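Local coordinates for VWFA domain-containing protein (Bacteroides thetaiotaomicron, PDB 3IBS) that is of unknown function but contains a magnesium-binding von Willebrand factor type A domain, a fold often used for recognising other proteins, in a probably membrane-anchored protein, at residues Gly54-Val57 with Asp61-Thr64; Leu100-Phe105 with Arg113-Ile118; Gly139-Val144 with Ser206-Lys211. One frame throughout, in Å; residues are numbered along the deposited sequence.

Contact 1 of 3, residues Gly54-Val57 with Asp61-Thr64; sequences GMIV and DAFT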
loop_
_atom_site.group_PDB
_atom_site.type_symbol
_atom_site.label_atom_id
_atom_site.label_comp_id
_atom_site.label_asym_id
_atom_site.label_seq_id
_atom_site.Cartn_x
_atom_site.Cartn_y
_atom_site.Cartn_z
ATOM N N GLY A 54 6.604 -3.379 33.266
ATOM C CA GLY A 54 7.896 -3.332 32.578
ATOM C C GLY A 54 7.665 -3.487 31.088
ATOM O O GLY A 54 6.574 -3.876 30.662
HETATM N N MSE A 55 8.669 -3.165 30.289
HETATM C CA MSE A 55 8.530 -3.281 28.837
HETATM C C MSE A 55 9.804 -3.784 28.189
HETATM O O MSE A 55 10.925 -3.371 28.556
HETATM C CB MSE A 55 8.171 -1.932 28.200
HETATM C CG MSE A 55 6.904 -1.274 28.764
HETATM SE SE MSE A 55 6.601 0.481 27.906
HETATM C CE MSE A 55 6.207 -0.330 26.205
ATOM N N ILE A 56 9.608 -4.654 27.211
ATOM C CA ILE A 56 10.682 -5.199 26.386
ATOM C C ILE A 56 10.291 -4.892 24.957
ATOM O O ILE A 56 9.107 -4.961 24.635
ATOM C CB ILE A 56 10.739 -6.726 26.571
ATOM C CG1 ILE A 56 11.395 -7.058 27.911
ATOM C CG2 ILE A 56 11.450 -7.424 25.399
ATOM C CD1 ILE A 56 11.018 -8.411 28.435
ATOM N N VAL A 57 11.256 -4.487 24.130
ATOM C CA VAL A 57 11.013 -4.346 22.708
ATOM C C VAL A 57 11.805 -5.446 21.992
ATOM O O VAL A 57 12.852 -5.886 22.490
ATOM C CB VAL A 57 11.330 -2.915 22.181
ATOM C CG1 VAL A 57 10.329 -1.890 22.746
ATOM C CG2 VAL A 57 12.766 -2.487 22.555
ATOM N N ASP A 61 16.445 -9.247 17.854
ATOM C CA ASP A 61 16.871 -9.397 19.251
ATOM C C ASP A 61 15.787 -8.809 20.151
ATOM O O ASP A 61 14.871 -8.128 19.656
ATOM C CB ASP A 61 18.184 -8.622 19.512
ATOM C CG ASP A 61 19.387 -9.185 18.726
ATOM O OD1 ASP A 61 19.529 -10.429 18.624
ATOM O OD2 ASP A 61 20.194 -8.375 18.200
ATOM N N ALA A 62 15.913 -9.030 21.463
ATOM C CA ALA A 62 15.041 -8.419 22.461
ATOM C C ALA A 62 15.852 -7.663 23.507
ATOM O O ALA A 62 16.884 -8.129 23.922
ATOM C CB ALA A 62 14.184 -9.478 23.152
ATOM N N PHE A 63 15.357 -6.514 23.956
ATOM C CA PHE A 63 15.958 -5.852 25.099
ATOM C C PHE A 63 14.935 -5.168 25.995
ATOM O O PHE A 63 13.809 -4.897 25.577
ATOM C CB PHE A 63 17.126 -4.924 24.679
ATOM C CG PHE A 63 16.711 -3.583 24.122
ATOM C CD1 PHE A 63 16.409 -2.510 24.974
ATOM C CD2 PHE A 63 16.694 -3.365 22.746
ATOM C CE1 PHE A 63 16.049 -1.238 24.452
ATOM C CE2 PHE A 63 16.338 -2.103 22.216
ATOM C CZ PHE A 63 16.016 -1.043 23.070
ATOM N N THR A 64 15.346 -4.910 27.231
ATOM C CA THR A 64 14.518 -4.249 28.214
ATOM C C THR A 64 14.435 -2.766 27.933
ATOM O O THR A 64 15.451 -2.058 27.978
ATOM C CB THR A 64 15.107 -4.445 29.632
ATOM O OG1 THR A 64 15.114 -5.851 29.940
ATOM C CG2 THR A 64 14.254 -3.680 30.685
#

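Contact 2 of 3, residues Leu100-Phe105 with Arg113-Ile118; sequences LATRSF and RAIIVI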
loop_
_atom_site.group_PDB
_atom_site.type_symbol
_atom_site.label_atom_id
_atom_site.label_comp_id
_atom_site.label_asym_id
_atom_site.label_seq_id
_atom_site.Cartn_x
_atom_site.Cartn_y
_atom_site.Cartn_z
ATOM N N LEU A 100 13.311 -13.324 28.290
ATOM C CA LEU A 100 13.813 -12.129 28.981
ATOM C C LEU A 100 12.770 -11.621 29.992
ATOM O O LEU A 100 13.104 -11.253 31.125
ATOM C CB LEU A 100 14.177 -11.029 27.973
ATOM C CG LEU A 100 14.667 -9.660 28.489
ATOM C CD1 LEU A 100 15.949 -9.785 29.376
ATOM C CD2 LEU A 100 14.898 -8.703 27.299
ATOM N N ALA A 101 11.500 -11.609 29.594
ATOM C CA ALA A 101 10.450 -11.179 30.532
ATOM C C ALA A 101 10.408 -12.013 31.814
ATOM O O ALA A 101 10.294 -11.460 32.913
ATOM C CB ALA A 101 9.066 -11.146 29.857
ATOM N N THR A 102 10.491 -13.337 31.683
ATOM C CA THR A 102 10.475 -14.206 32.873
ATOM C C THR A 102 11.630 -13.918 33.837
ATOM O O THR A 102 11.462 -14.063 35.041
ATOM C CB THR A 102 10.494 -15.722 32.529
ATOM O OG1 THR A 102 11.831 -16.113 32.199
ATOM C CG2 THR A 102 9.564 -16.034 31.361
ATOM N N ARG A 103 12.793 -13.523 33.319
ATOM C CA ARG A 103 13.926 -13.121 34.175
ATOM C C ARG A 103 13.769 -11.728 34.809
ATOM O O ARG A 103 14.598 -11.339 35.605
ATOM C CB ARG A 103 15.239 -13.089 33.375
ATOM C CG ARG A 103 15.653 -14.393 32.730
ATOM C CD ARG A 103 17.139 -14.342 32.267
ATOM N NE ARG A 103 17.399 -13.554 31.049
ATOM C CZ ARG A 103 17.092 -13.935 29.801
ATOM N NH1 ARG A 103 16.457 -15.079 29.563
ATOM N NH2 ARG A 103 17.402 -13.157 28.781
ATOM N N SER A 104 12.738 -10.972 34.431
ATOM C CA SER A 104 12.684 -9.537 34.742
ATOM C C SER A 104 11.676 -9.189 35.847
ATOM O O SER A 104 11.526 -8.014 36.227
ATOM C CB SER A 104 12.337 -8.733 33.482
ATOM O OG SER A 104 13.306 -8.909 32.457
ATOM N N PHE A 105 10.963 -10.203 36.329
ATOM C CA PHE A 105 9.971 -10.009 37.375
ATOM C C PHE A 105 10.688 -9.950 38.707
ATOM O O PHE A 105 11.827 -10.385 38.796
ATOM C CB PHE A 105 8.952 -11.161 37.347
ATOM C CG PHE A 105 8.004 -11.112 36.175
ATOM C CD1 PHE A 105 6.903 -10.271 36.195
ATOM C CD2 PHE A 105 8.185 -11.944 35.077
ATOM C CE1 PHE A 105 5.998 -10.230 35.131
ATOM C CE2 PHE A 105 7.305 -11.905 33.989
ATOM C CZ PHE A 105 6.202 -11.051 34.013
ATOM N N ARG A 113 1.463 -12.587 37.875
ATOM C CA ARG A 113 2.388 -12.062 36.888
ATOM C C ARG A 113 1.929 -12.404 35.485
ATOM O O ARG A 113 1.536 -13.551 35.208
ATOM C CB ARG A 113 3.800 -12.613 37.111
ATOM C CG ARG A 113 4.383 -12.301 38.489
ATOM C CD ARG A 113 5.794 -12.798 38.620
ATOM N NE ARG A 113 6.462 -12.079 39.691
ATOM C CZ ARG A 113 6.497 -12.463 40.966
ATOM N NH1 ARG A 113 5.896 -13.582 41.357
ATOM N NH2 ARG A 113 7.133 -11.715 41.851
ATOM N N ALA A 114 1.982 -11.409 34.605
ATOM C CA ALA A 114 1.593 -11.599 33.209
ATOM C C ALA A 114 2.643 -11.049 32.252
ATOM O O ALA A 114 3.295 -10.025 32.540
ATOM C CB ALA A 114 0.246 -10.937 32.940
ATOM N N ILE A 115 2.819 -11.749 31.129
ATOM C CA ILE A 115 3.602 -11.253 30.004
ATOM C C ILE A 115 2.610 -11.019 28.884
ATOM O O ILE A 115 1.809 -11.910 28.596
ATOM C CB ILE A 115 4.685 -12.275 29.537
ATOM C CG1 ILE A 115 5.690 -12.533 30.663
ATOM C CG2 ILE A 115 5.365 -11.772 28.242
ATOM C CD1 ILE A 115 6.672 -13.701 30.375
ATOM N N ILE A 116 2.633 -9.826 28.290
ATOM C CA ILE A 116 1.694 -9.486 27.214
ATOM C C ILE A 116 2.491 -9.208 25.967
ATOM O O ILE A 116 3.176 -8.184 25.898
ATOM C CB ILE A 116 0.826 -8.272 27.566
ATOM C CG1 ILE A 116 -0.006 -8.577 28.813
ATOM C CG2 ILE A 116 -0.105 -7.901 26.391
ATOM C CD1 ILE A 116 -0.640 -7.369 29.337
ATOM N N VAL A 117 2.444 -10.158 25.020
ATOM C CA VAL A 117 3.159 -10.059 23.765
ATOM C C VAL A 117 2.238 -9.350 22.786
ATOM O O VAL A 117 1.074 -9.741 22.618
ATOM C CB VAL A 117 3.529 -11.477 23.192
ATOM C CG1 VAL A 117 4.357 -11.362 21.903
ATOM C CG2 VAL A 117 4.291 -12.291 24.234
ATOM N N ILE A 118 2.740 -8.282 22.180
ATOM C CA ILE A 118 1.981 -7.550 21.167
ATOM C C ILE A 118 2.719 -7.598 19.827
ATOM O O ILE A 118 3.819 -7.047 19.692
ATOM C CB ILE A 118 1.762 -6.094 21.580
ATOM C CG1 ILE A 118 1.107 -6.054 22.978
ATOM C CG2 ILE A 118 0.912 -5.377 20.539
ATOM C CD1 ILE A 118 0.934 -4.585 23.616
#

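Contact 3 of 3, residues Gly139-Val144 with Ser206-Lys211; sequences GIQVSV and SQEISK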
loop_
_atom_site.group_PDB
_atom_site.type_symbol
_atom_site.label_atom_id
_atom_site.label_comp_id
_atom_site.label_asym_id
_atom_site.label_seq_id
_atom_site.Cartn_x
_atom_site.Cartn_y
_atom_site.Cartn_z
ATOM N N GLY A 139 4.277 -19.976 36.882
ATOM C CA GLY A 139 3.103 -19.228 37.314
ATOM C C GLY A 139 2.876 -17.902 36.591
ATOM O O GLY A 139 2.096 -17.074 37.053
ATOM N N ILE A 140 3.561 -17.687 35.468
ATOM C CA ILE A 140 3.394 -16.448 34.695
ATOM C C ILE A 140 2.424 -16.700 33.532
ATOM O O ILE A 140 2.593 -17.658 32.799
ATOM C CB ILE A 140 4.753 -15.945 34.148
ATOM C CG1 ILE A 140 5.697 -15.581 35.304
ATOM C CG2 ILE A 140 4.551 -14.722 33.227
ATOM C CD1 ILE A 140 7.188 -15.716 34.954
ATOM N N GLN A 141 1.400 -15.867 33.369
ATOM C CA GLN A 141 0.467 -16.079 32.274
ATOM C C GLN A 141 0.839 -15.245 31.065
ATOM O O GLN A 141 0.931 -14.016 31.159
ATOM C CB GLN A 141 -0.975 -15.808 32.702
ATOM C CG GLN A 141 -1.472 -16.829 33.741
ATOM C CD GLN A 141 -2.877 -16.510 34.236
ATOM O OE1 GLN A 141 -3.055 -15.969 35.329
ATOM N NE2 GLN A 141 -3.875 -16.831 33.425
ATOM N N VAL A 142 1.042 -15.922 29.935
ATOM C CA VAL A 142 1.438 -15.248 28.712
ATOM C C VAL A 142 0.228 -15.032 27.804
ATOM O O VAL A 142 -0.404 -16.000 27.336
ATOM C CB VAL A 142 2.582 -15.991 27.971
ATOM C CG1 VAL A 142 3.092 -15.164 26.771
ATOM C CG2 VAL A 142 3.744 -16.282 28.924
ATOM N N SER A 143 -0.086 -13.763 27.557
ATOM C CA SER A 143 -1.149 -13.374 26.622
ATOM C C SER A 143 -0.571 -12.766 25.356
ATOM O O SER A 143 0.556 -12.270 25.368
ATOM C CB SER A 143 -2.148 -12.382 27.256
ATOM O OG SER A 143 -2.920 -13.025 28.258
ATOM N N VAL A 144 -1.351 -12.813 24.266
ATOM C CA VAL A 144 -0.908 -12.274 22.970
ATOM C C VAL A 144 -2.015 -11.424 22.343
ATOM O O VAL A 144 -3.168 -11.869 22.225
ATOM C CB VAL A 144 -0.493 -13.389 21.967
ATOM C CG1 VAL A 144 0.047 -12.794 20.665
ATOM C CG2 VAL A 144 0.548 -14.328 22.582
ATOM N N SER A 206 -7.091 -5.608 29.861
ATOM C CA SER A 206 -7.201 -4.993 31.186
ATOM C C SER A 206 -8.136 -5.798 32.102
ATOM O O SER A 206 -7.925 -5.859 33.318
ATOM C CB SER A 206 -7.643 -3.525 31.098
ATOM O OG SER A 206 -6.579 -2.699 30.618
ATOM N N GLN A 207 -9.150 -6.424 31.507
ATOM C CA GLN A 207 -10.064 -7.288 32.233
ATOM C C GLN A 207 -9.327 -8.512 32.746
ATOM O O GLN A 207 -9.509 -8.912 33.892
ATOM C CB GLN A 207 -11.246 -7.701 31.336
ATOM C CG GLN A 207 -12.164 -8.798 31.909
ATOM C CD GLN A 207 -12.688 -8.466 33.303
ATOM O OE1 GLN A 207 -12.563 -9.269 34.241
ATOM N NE2 GLN A 207 -13.263 -7.271 33.451
ATOM N N GLU A 208 -8.501 -9.100 31.881
ATOM C CA GLU A 208 -7.703 -10.278 32.227
ATOM C C GLU A 208 -6.737 -9.959 33.366
ATOM O O GLU A 208 -6.592 -10.747 34.309
ATOM C CB GLU A 208 -6.952 -10.789 30.991
ATOM C CG GLU A 208 -5.961 -11.912 31.254
ATOM C CD GLU A 208 -6.616 -13.220 31.688
ATOM O OE1 GLU A 208 -7.848 -13.374 31.518
ATOM O OE2 GLU A 208 -5.887 -14.105 32.196
ATOM N N ILE A 209 -6.072 -8.807 33.267
ATOM C CA ILE A 209 -5.173 -8.335 34.325
ATOM C C ILE A 209 -5.926 -8.150 35.657
ATOM O O ILE A 209 -5.459 -8.631 36.700
ATOM C CB ILE A 209 -4.439 -7.042 33.920
ATOM C CG1 ILE A 209 -3.469 -7.319 32.760
ATOM C CG2 ILE A 209 -3.661 -6.448 35.114
ATOM C CD1 ILE A 209 -3.065 -6.064 31.996
ATOM N N SER A 210 -7.089 -7.483 35.611
ATOM C CA SER A 210 -7.955 -7.312 36.795
ATOM C C SER A 210 -8.413 -8.625 37.423
ATOM O O SER A 210 -8.492 -8.735 38.644
ATOM C CB SER A 210 -9.197 -6.484 36.457
ATOM O OG SER A 210 -8.830 -5.161 36.126
ATOM N N LYS A 211 -8.743 -9.593 36.574
ATOM C CA LYS A 211 -9.174 -10.928 36.992
ATOM C C LYS A 211 -8.034 -11.662 37.718
ATOM O O LYS A 211 -8.247 -12.326 38.734
ATOM C CB LYS A 211 -9.646 -11.697 35.752
ATOM C CG LYS A 211 -10.138 -13.119 35.955
ATOM C CD LYS A 211 -10.619 -13.648 34.605
ATOM C CE LYS A 211 -10.005 -15.007 34.267
ATOM N NZ LYS A 211 -10.633 -16.121 35.010
HETATM O O HOH W 1 -6.338 -15.433 34.468
#

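Contact 1 of 3, residues Gly54-Val57 with Asp61-Thr64
Val57 and Phe63 face each other as an antiparallel hydrogen-bonded pair, tied by two bonds: Val57 N gives to Phe63 O at 3.0 Å, and Phe63 N gives back to Val57 O at 3.0 Å. Their side chains rise from the same face of the sheet, side by side. Val57 CG2 sits over one face of the Phe63 ring in a CH-pi contact, 3.8 Å from the centroid and displaced toward the rim, so that it lies nearest CE2 and CZ. Phe63 reaches this place through a chi1 of 79°, with CG wedged between its backbone N and carbonyl carbon; that turn stands the ring up beside the valine. A beta-branched valine suits the spot, since it favours the extended backbone and offers a methyl to an aromatic face. Replacing Phe63 with an alanine would probably strip Val57 CG2 of its cover and leave a gap beside Ile87, which also touches Phe63. Strands 52-58 and 62-69 form a beta hairpin at the edge of the von Willebrand factor A sheet, the second running antiparallel to its neighbour. On the face opposite to Val57, Ile56 and Thr64 form an antiparallel non-hydrogen-bonded pair. Ile56 CG2, anti to its own backbone N, meets Ala62 CB at 4.1 Å, and the side chain also touches Ala97, Leu100 and Ala101 of helix 94-102. Two CA-H...O contacts add to the pairing, Ile56 CA to Phe63 O (3.2 Å) and Ala62 CA to Val57 O (3.3 Å).

Contact 2 of 3, residues Leu100-Phe105 with Arg113-Ile118
Phe105 lays its ring against the aliphatic part of Arg113. Arg113 CB stands over one face of the ring, 4.2 Å from the centroid, in a CH-pi contact, and CD follows at 3.7 Å from Phe105 CG. The two side chains run past each other in opposite directions, the arginine being extended from CG to NE. Its guanidinium is turned 80° from the ring plane, so the aromatic face meets methylenes and not a stacked cation. The charged end is taken up elsewhere: NE forms a salt bridge with Glu13, and NH2 reaches Gln108 O and Thr106 OG1. An arginine fits here because its methylenes cover the ring while the charged end bonds elsewhere. The outer edge of the ring meets the strand. Phe105 CZ approaches Ala114 O at 3.4 Å, near the ring plane, and Ile115 CG1 at 3.7 Å. Ile115 links ring and helix, for its CD1, placed by a chi1 of -62° with CG1 beside the backbone N, touches Ala101 CB at 3.5 Å and Thr102 CG2 at 3.8 Å. Alanine, the smallest residue with a side chain, lets the helix come this close. Helix 94-102 and the residues following it thus lie on one face of strand 113-119, while Ile116 touches helices 33-46 and 200-214 on the other: the helix-sheet-helix layering of the Rossmann-like von Willebrand factor A fold.

Contact 3 of 3, residues Gly139-Val144 with Ser206-Lys211
A single water does most of the joining between Gln141 and Glu208, whose own polar atoms, Gln141 NE2 and Glu208 OE2, stay 3.6 Å apart without a direct bond. The water accepts from Gln141 NE2 at 3.0 Å and donates to Glu208 OE2 at 2.7 Å, so one water bridges the amide N-H and the carboxylate oxygen. The side chains cross at about a right angle, and the amide and carboxylate planes are turned 87° from each other. Glu208 starts with CG anti to its backbone N and then bends at chi2 (67°), which brings the carboxylate close to the Gln141 amide; Gln141, extended beyond CG, reaches out to meet it. Its NE2 also bonds to Lys189 O, so the amide nitrogen serves two acceptors. Long polar side chains suit a place where the backbones stand well apart, Ser143 CA and Glu208 CA being 9.2 Å from each other, and direct contact is slight. The helix is 200-214, the last of the chain, and it packs against the face of the central von Willebrand factor A sheet from which Gln141 and Ser143 project. Both residues bond through their backbones to strand 113-119, Gln141 with Arg113 and Ile115, Ser143 with Ile115 and Val117, which fixes the strand that carries them. Ser143 only grazes the helix, its OG 4.4 Å from Glu208 CG; the small hydroxyl is engaged instead by Ile191 N, at the start of the edge strand 191-195.

Read from the N terminus, the three contacts follow in series, with none enclosing or crossing another. Contact 1 closes a tight hairpin with three residues between its segments, contact 2 a loop of seven, and contact 3 a long excursion of 61 residues that brings the C-terminal helix back to the sheet. All three rest on one central sheet. Contacts 1 and 2 meet where Ile56 CD1 packs against Ala101 N (3.4 Å) of helix 94-102, which belongs to contact 2. Contacts 2 and 3 lie on the neighbouring parallel strands 113-119 and 140-147, with Ile115 O probably hydrogen-bonded to Ser143 N. Contacts 1 and 3 stand about 18 Å apart between centres and do not touch.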